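Local coordinates for protein oxidoreductase (Bordetella pertussis, PDB 3Q2K) that probably oxidises a UDP-linked N-acetylglucosaminuronic acid with a bound nicotinamide cofactor, a step required in making 2,3-diacetamido-2,3-dideoxy-D-mannuronic acid, at residues Gly34-Gly39 with Asp94-Ala99; Arg145-Lys150 with Ile329-Gly334. One frame throughout, in Å; residues are numbered along the deposited sequence.

In the fold
From the N terminus, strand 31-36 enters the parallel sheet of the Rossmann fold and ends in the glycine turn that touches the NADH. The chain then passes through strands 56-62 and 79-81 and helices 42-50, 66-76 and 84-90 before strand 95-98 pairs with 31-36; contact 1 closes this loop in the middle of the sheet. Contact 2 opens only afterwards, on strand 146-148 at one edge of the same sheet, and closes 178 intervening residues later with helix 321-333. The loops are therefore in series and neither nest nor cross. Contact 1 joins two nucleotide-binding strands, whereas contact 2 brings a helix of the C-terminal family region back against the sheet. Their centres lie about 14 Å apart.

Contact 1: residues Gly34-Gly39 with Asp94-Ala99; sequences GLVGCG and DALVLA. With NAI (1,4-dihydronicotinamide adenine dinucleotide), chain U.
Gly-34 and Leu-96 face each other in the parallel pairing of the Rossmann sheet's strands 31-36 and 95-98, whose axes here diverge by 27°. Four backbone bonds set the register: Gly-34 N to Ala-95 O, Val-97 N to Gly-34 O, Val-36 N to Val-97 O, and Ala-99 N to Val-36 O. The absence of a side chain at Gly-34 lets Leu-96 CD2 settle 3.5 Å from Gly-34 CA, over the neighbouring backbone. Val-36 can be followed outward. Its CB rests 3.4 Å from Val-97 O. CG2, beside the backbone N, also lies next to Val-97 O and meets Leu-96 CD2 at 3.9 Å and Leu-98 CD2 at 4.0 Å. CG1, anti to that N (chi1 -176°), reaches the adenine, 3.9 Å from NAI C2A. Helices 84-90 and 105-114 cover this face. On the other face, Leu-35 CD1 meets Val-97 CG1 at 3.5 Å and also touches Ala-99 CB, with helix 42-50 packed beyond. Past the strand, Gly-37 to Gly-39 belong to the glycine-rich turn that classically receives a dinucleotide. At Gly-37, phi 102° and a near approach to Ala-99 O leave little room for a CB, and Gly-39 CA lies 3.2 Å from NAI O5B. One water accepts from Gly-39 N at 2.8 Å and lies within hydrogen-bonding distance of Ala-99 O and NAI O2N, a pyrophosphate oxygen.

Contact 2: residues Arg145-Lys150 with Ile329-Gly334; sequences RLFVVK and INCLRG
Arg-145 brings its NE within 3.2 Å of Cys-331 SG, a thiol approached obliquely by a guanidinium group, and this buried nitrogen has no hydrogen-bonding partner in the model. The charge is met farther along, where Arg-145 NH2 forms a salt bridge with Glu-337. A bend at chi2 (54°) turns CD and NE of Arg-145 toward Cys-331 SG; CG of Arg-145 is itself 3.9 Å from that sulfur. Cys-331 SG has a second neighbour in Phe-147. Cys-331 SG lies 4.7 Å from the centroid of the Phe-147 ring and 76° off the ring normal, which makes this a sulfur-aromatic contact at the edge; CE1 and CZ are the ring atoms nearest to the sulfur. Cys-331 CB also lies at the edge of the Phe-147 ring, in its plane. Leu-332 completes the apolar patch, with CD2 at the ring edge, 4.1 Å from Phe-147 CZ. Val-328 and Tyr-324, about one and two turns earlier in the helix, also touch Phe-147. Beyond Leu-332 the helix closes in a Schellman motif at Gly-334, which has phi 94°. The whole is helix-on-sheet packing, joining an edge strand of the Rossmann fold to helix 321-333 from the C-terminal region of a GFO/IDH/MocA-family oxidoreductase.

Contact 1: residues Gly34-Gly39 with Asp94-Ala99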
# COMPACT_ATOMS: atom_id res chain seq x y z
N GLY C 34 38.38 -15.92 -27.82
CA GLY C 34 38.28 -17.15 -27.04
C GLY C 34 36.81 -17.41 -26.77
O GLY C 34 36.06 -16.48 -26.50
N LEU C 35 36.41 -18.67 -26.89
CA LEU C 35 35.04 -19.08 -26.61
C LEU C 35 34.94 -19.86 -25.31
O LEU C 35 35.67 -20.83 -25.08
CB LEU C 35 34.50 -19.90 -27.78
CG LEU C 35 33.07 -20.44 -27.61
CD1 LEU C 35 32.11 -19.28 -27.52
CD2 LEU C 35 32.67 -21.31 -28.80
N VAL C 36 34.04 -19.41 -24.43
CA VAL C 36 33.82 -20.06 -23.13
C VAL C 36 32.42 -20.66 -23.12
O VAL C 36 31.41 -19.95 -23.15
CB VAL C 36 33.92 -19.02 -22.01
CG1 VAL C 36 33.79 -19.66 -20.63
CG2 VAL C 36 35.20 -18.22 -22.17
N GLY C 37 32.35 -21.99 -23.09
CA GLY C 37 31.11 -22.74 -23.21
C GLY C 37 30.92 -23.35 -24.59
O GLY C 37 30.69 -22.63 -25.57
N CYS C 38 30.99 -24.67 -24.69
CA CYS C 38 30.89 -25.32 -25.99
C CYS C 38 29.62 -26.13 -26.11
O CYS C 38 29.65 -27.31 -26.45
CB CYS C 38 32.08 -26.25 -26.24
SG CYS C 38 33.63 -25.34 -26.08
N GLY C 39 28.50 -25.49 -25.80
CA GLY C 39 27.23 -26.20 -25.77
C GLY C 39 26.54 -25.83 -27.07
O GLY C 39 27.21 -25.51 -28.06
N ASP C 94 42.14 -11.93 -27.24
CA ASP C 94 41.97 -10.49 -27.04
C ASP C 94 40.62 -10.21 -26.39
O ASP C 94 40.45 -9.21 -25.69
CB ASP C 94 42.02 -9.67 -28.33
CG ASP C 94 43.37 -9.79 -29.01
OD1 ASP C 94 44.39 -9.54 -28.33
OD2 ASP C 94 43.43 -10.17 -30.20
N ALA C 95 39.71 -11.14 -26.65
CA ALA C 95 38.31 -11.05 -26.24
C ALA C 95 37.74 -12.44 -25.95
O ALA C 95 37.92 -13.38 -26.72
CB ALA C 95 37.51 -10.38 -27.34
N LEU C 96 37.03 -12.57 -24.84
CA LEU C 96 36.36 -13.83 -24.57
C LEU C 96 34.86 -13.81 -24.79
O LEU C 96 34.14 -12.90 -24.38
CB LEU C 96 36.72 -14.26 -23.15
CG LEU C 96 38.18 -14.68 -23.33
CD1 LEU C 96 38.95 -14.42 -22.05
CD2 LEU C 96 38.15 -16.16 -23.66
N VAL C 97 34.38 -14.85 -25.47
CA VAL C 97 32.97 -14.95 -25.77
C VAL C 97 32.30 -15.82 -24.72
O VAL C 97 32.77 -16.93 -24.44
CB VAL C 97 32.72 -15.56 -27.16
CG1 VAL C 97 31.24 -15.86 -27.27
CG2 VAL C 97 33.18 -14.60 -28.25
N LEU C 98 31.23 -15.32 -24.12
CA LEU C 98 30.62 -16.04 -22.99
C LEU C 98 29.32 -16.72 -23.43
O LEU C 98 28.32 -16.08 -23.77
CB LEU C 98 30.47 -15.14 -21.76
CG LEU C 98 31.68 -14.32 -21.31
CD1 LEU C 98 31.36 -13.33 -20.18
CD2 LEU C 98 32.77 -15.28 -20.86
N ALA C 99 29.40 -18.05 -23.50
CA ALA C 99 28.38 -18.85 -24.19
C ALA C 99 27.89 -19.86 -23.17
O ALA C 99 27.42 -20.94 -23.51
CB ALA C 99 28.95 -19.54 -25.40
PA NAI U . 24.18 -25.02 -23.17
O1A NAI U . 23.87 -25.95 -22.07
O2A NAI U . 23.97 -25.82 -24.56
O5B NAI U . 25.75 -24.71 -23.41
C5B NAI U . 26.39 -24.79 -22.14
C4B NAI U . 27.90 -24.98 -22.18
O4B NAI U . 28.51 -24.20 -21.14
C3B NAI U . 27.96 -26.48 -21.83
O3B NAI U . 28.84 -27.10 -22.78
C2B NAI U . 28.43 -26.40 -20.35
O2B NAI U . 29.27 -27.50 -19.97
C1B NAI U . 29.35 -25.16 -20.48
N9A NAI U . 29.68 -24.71 -19.13
C8A NAI U . 28.93 -24.83 -18.00
N7A NAI U . 29.60 -24.27 -17.03
C5A NAI U . 30.79 -23.77 -17.45
C6A NAI U . 31.87 -23.08 -16.87
N6A NAI U . 31.88 -22.73 -15.53
N1A NAI U . 32.87 -22.74 -17.67
C2A NAI U . 32.87 -23.01 -18.96
N3A NAI U . 31.88 -23.65 -19.54
C4A NAI U . 30.82 -24.03 -18.83
O3 NAI U . 23.05 -23.90 -23.34
PN NAI U . 23.28 -22.79 -24.48
O1N NAI U . 21.95 -22.88 -25.25
O2N NAI U . 24.37 -22.95 -25.57
O5D NAI U . 23.25 -21.38 -23.71
C5D NAI U . 23.97 -20.44 -24.50
C4D NAI U . 24.12 -19.11 -23.76
O4D NAI U . 23.87 -18.25 -24.89
C3D NAI U . 22.98 -18.83 -22.76
O3D NAI U . 23.06 -17.55 -22.15
C2D NAI U . 21.80 -18.73 -23.74
O2D NAI U . 20.85 -17.83 -23.17
C1D NAI U . 22.47 -17.90 -24.86
N1N NAI U . 21.94 -18.18 -26.19
C2N NAI U . 21.77 -17.15 -26.99
C3N NAI U . 21.26 -17.38 -28.26
C7N NAI U . 21.05 -16.24 -29.17
O7N NAI U . 20.25 -16.34 -30.09
N7N NAI U . 21.72 -15.09 -28.93
C4N NAI U . 20.93 -18.68 -28.65
C5N NAI U . 21.12 -19.70 -27.74
C6N NAI U . 21.65 -19.43 -26.50
O HOH W 1 27.13 -23.01 -25.70

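Contact 2: residues Arg145-Lys150 with Ile329-Gly334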
# COMPACT_ATOMS: atom_id res chain seq x y z
N ARG C 145 36.28 -3.39 -23.35
CA ARG C 145 34.97 -3.45 -23.99
C ARG C 145 34.11 -4.57 -23.39
O ARG C 145 34.59 -5.68 -23.17
CB ARG C 145 35.23 -3.93 -25.42
CG ARG C 145 34.72 -3.01 -26.50
CD ARG C 145 35.31 -1.65 -26.22
NE ARG C 145 34.63 -0.68 -27.08
CZ ARG C 145 34.92 0.61 -27.08
NH1 ARG C 145 35.89 1.05 -26.29
NH2 ARG C 145 34.27 1.44 -27.87
N LEU C 146 32.83 -4.30 -23.19
CA LEU C 146 31.86 -5.33 -22.83
C LEU C 146 30.76 -5.24 -23.89
O LEU C 146 30.13 -4.19 -23.98
CB LEU C 146 31.28 -5.02 -21.45
CG LEU C 146 29.97 -5.71 -21.10
CD1 LEU C 146 30.02 -7.18 -21.51
CD2 LEU C 146 29.65 -5.54 -19.62
N PHE C 147 30.58 -6.27 -24.70
CA PHE C 147 29.50 -6.28 -25.69
C PHE C 147 28.44 -7.28 -25.23
O PHE C 147 28.76 -8.25 -24.56
CB PHE C 147 29.95 -6.76 -27.08
CG PHE C 147 31.15 -6.05 -27.62
CD1 PHE C 147 31.00 -5.06 -28.59
CD2 PHE C 147 32.43 -6.38 -27.20
CE1 PHE C 147 32.09 -4.39 -29.11
CE2 PHE C 147 33.52 -5.74 -27.74
CZ PHE C 147 33.36 -4.73 -28.67
N VAL C 148 27.17 -7.06 -25.55
CA VAL C 148 26.13 -8.03 -25.25
C VAL C 148 25.46 -8.46 -26.56
O VAL C 148 25.07 -7.66 -27.40
CB VAL C 148 25.10 -7.45 -24.27
CG1 VAL C 148 23.95 -8.44 -24.04
CG2 VAL C 148 25.81 -7.00 -22.99
N VAL C 149 25.32 -9.77 -26.77
CA VAL C 149 24.86 -10.21 -28.09
C VAL C 149 23.38 -9.88 -28.23
O VAL C 149 22.58 -10.36 -27.44
CB VAL C 149 25.05 -11.72 -28.27
CG1 VAL C 149 24.35 -12.21 -29.52
CG2 VAL C 149 26.54 -12.01 -28.34
N LYS C 150 23.01 -9.05 -29.19
CA LYS C 150 21.59 -8.84 -29.40
C LYS C 150 21.40 -8.87 -30.91
O LYS C 150 21.19 -7.82 -31.52
CB LYS C 150 21.12 -7.50 -28.82
CG LYS C 150 19.94 -7.62 -27.90
CD LYS C 150 20.46 -8.02 -26.54
CE LYS C 150 19.31 -8.00 -25.53
NZ LYS C 150 18.91 -9.31 -24.95
N ILE C 329 33.93 -6.73 -34.35
CA ILE C 329 35.23 -6.68 -34.99
C ILE C 329 35.60 -5.25 -35.37
O ILE C 329 36.69 -4.79 -35.03
CB ILE C 329 35.27 -7.59 -36.24
CG1 ILE C 329 35.04 -9.07 -35.87
CG2 ILE C 329 36.60 -7.44 -36.96
CD1 ILE C 329 35.07 -9.99 -37.10
N ASN C 330 34.69 -4.54 -36.05
CA ASN C 330 34.83 -3.10 -36.28
C ASN C 330 35.18 -2.34 -35.01
O ASN C 330 36.22 -1.69 -34.96
CB ASN C 330 33.59 -2.46 -36.91
CG ASN C 330 33.30 -3.00 -38.28
OD1 ASN C 330 34.18 -3.58 -38.92
ND2 ASN C 330 32.07 -2.84 -38.75
N CYS C 331 34.34 -2.45 -33.99
CA CYS C 331 34.60 -1.76 -32.73
C CYS C 331 35.99 -2.10 -32.19
O CYS C 331 36.75 -1.26 -31.72
CB CYS C 331 33.51 -2.06 -31.71
SG CYS C 331 34.06 -1.51 -30.08
N LEU C 332 36.34 -3.38 -32.24
CA LEU C 332 37.65 -3.75 -31.72
C LEU C 332 38.79 -3.25 -32.60
O LEU C 332 39.92 -3.05 -32.13
CB LEU C 332 37.75 -5.27 -31.64
CG LEU C 332 36.91 -5.73 -30.46
CD1 LEU C 332 37.12 -7.24 -30.45
CD2 LEU C 332 37.38 -5.06 -29.18
N ARG C 333 38.50 -3.09 -33.88
CA ARG C 333 39.52 -2.60 -34.80
C ARG C 333 39.64 -1.09 -34.71
O ARG C 333 40.51 -0.51 -35.34
CB ARG C 333 39.26 -3.04 -36.24
CG ARG C 333 39.57 -4.51 -36.54
CD ARG C 333 38.83 -4.86 -37.82
NE ARG C 333 39.08 -3.78 -38.77
CZ ARG C 333 40.20 -3.72 -39.48
NH1 ARG C 333 41.09 -4.69 -39.36
NH2 ARG C 333 40.39 -2.70 -40.31
N GLY C 334 38.79 -0.45 -33.90
CA GLY C 334 38.81 1.00 -33.73
C GLY C 334 37.86 1.76 -34.63
O GLY C 334 37.71 2.97 -34.49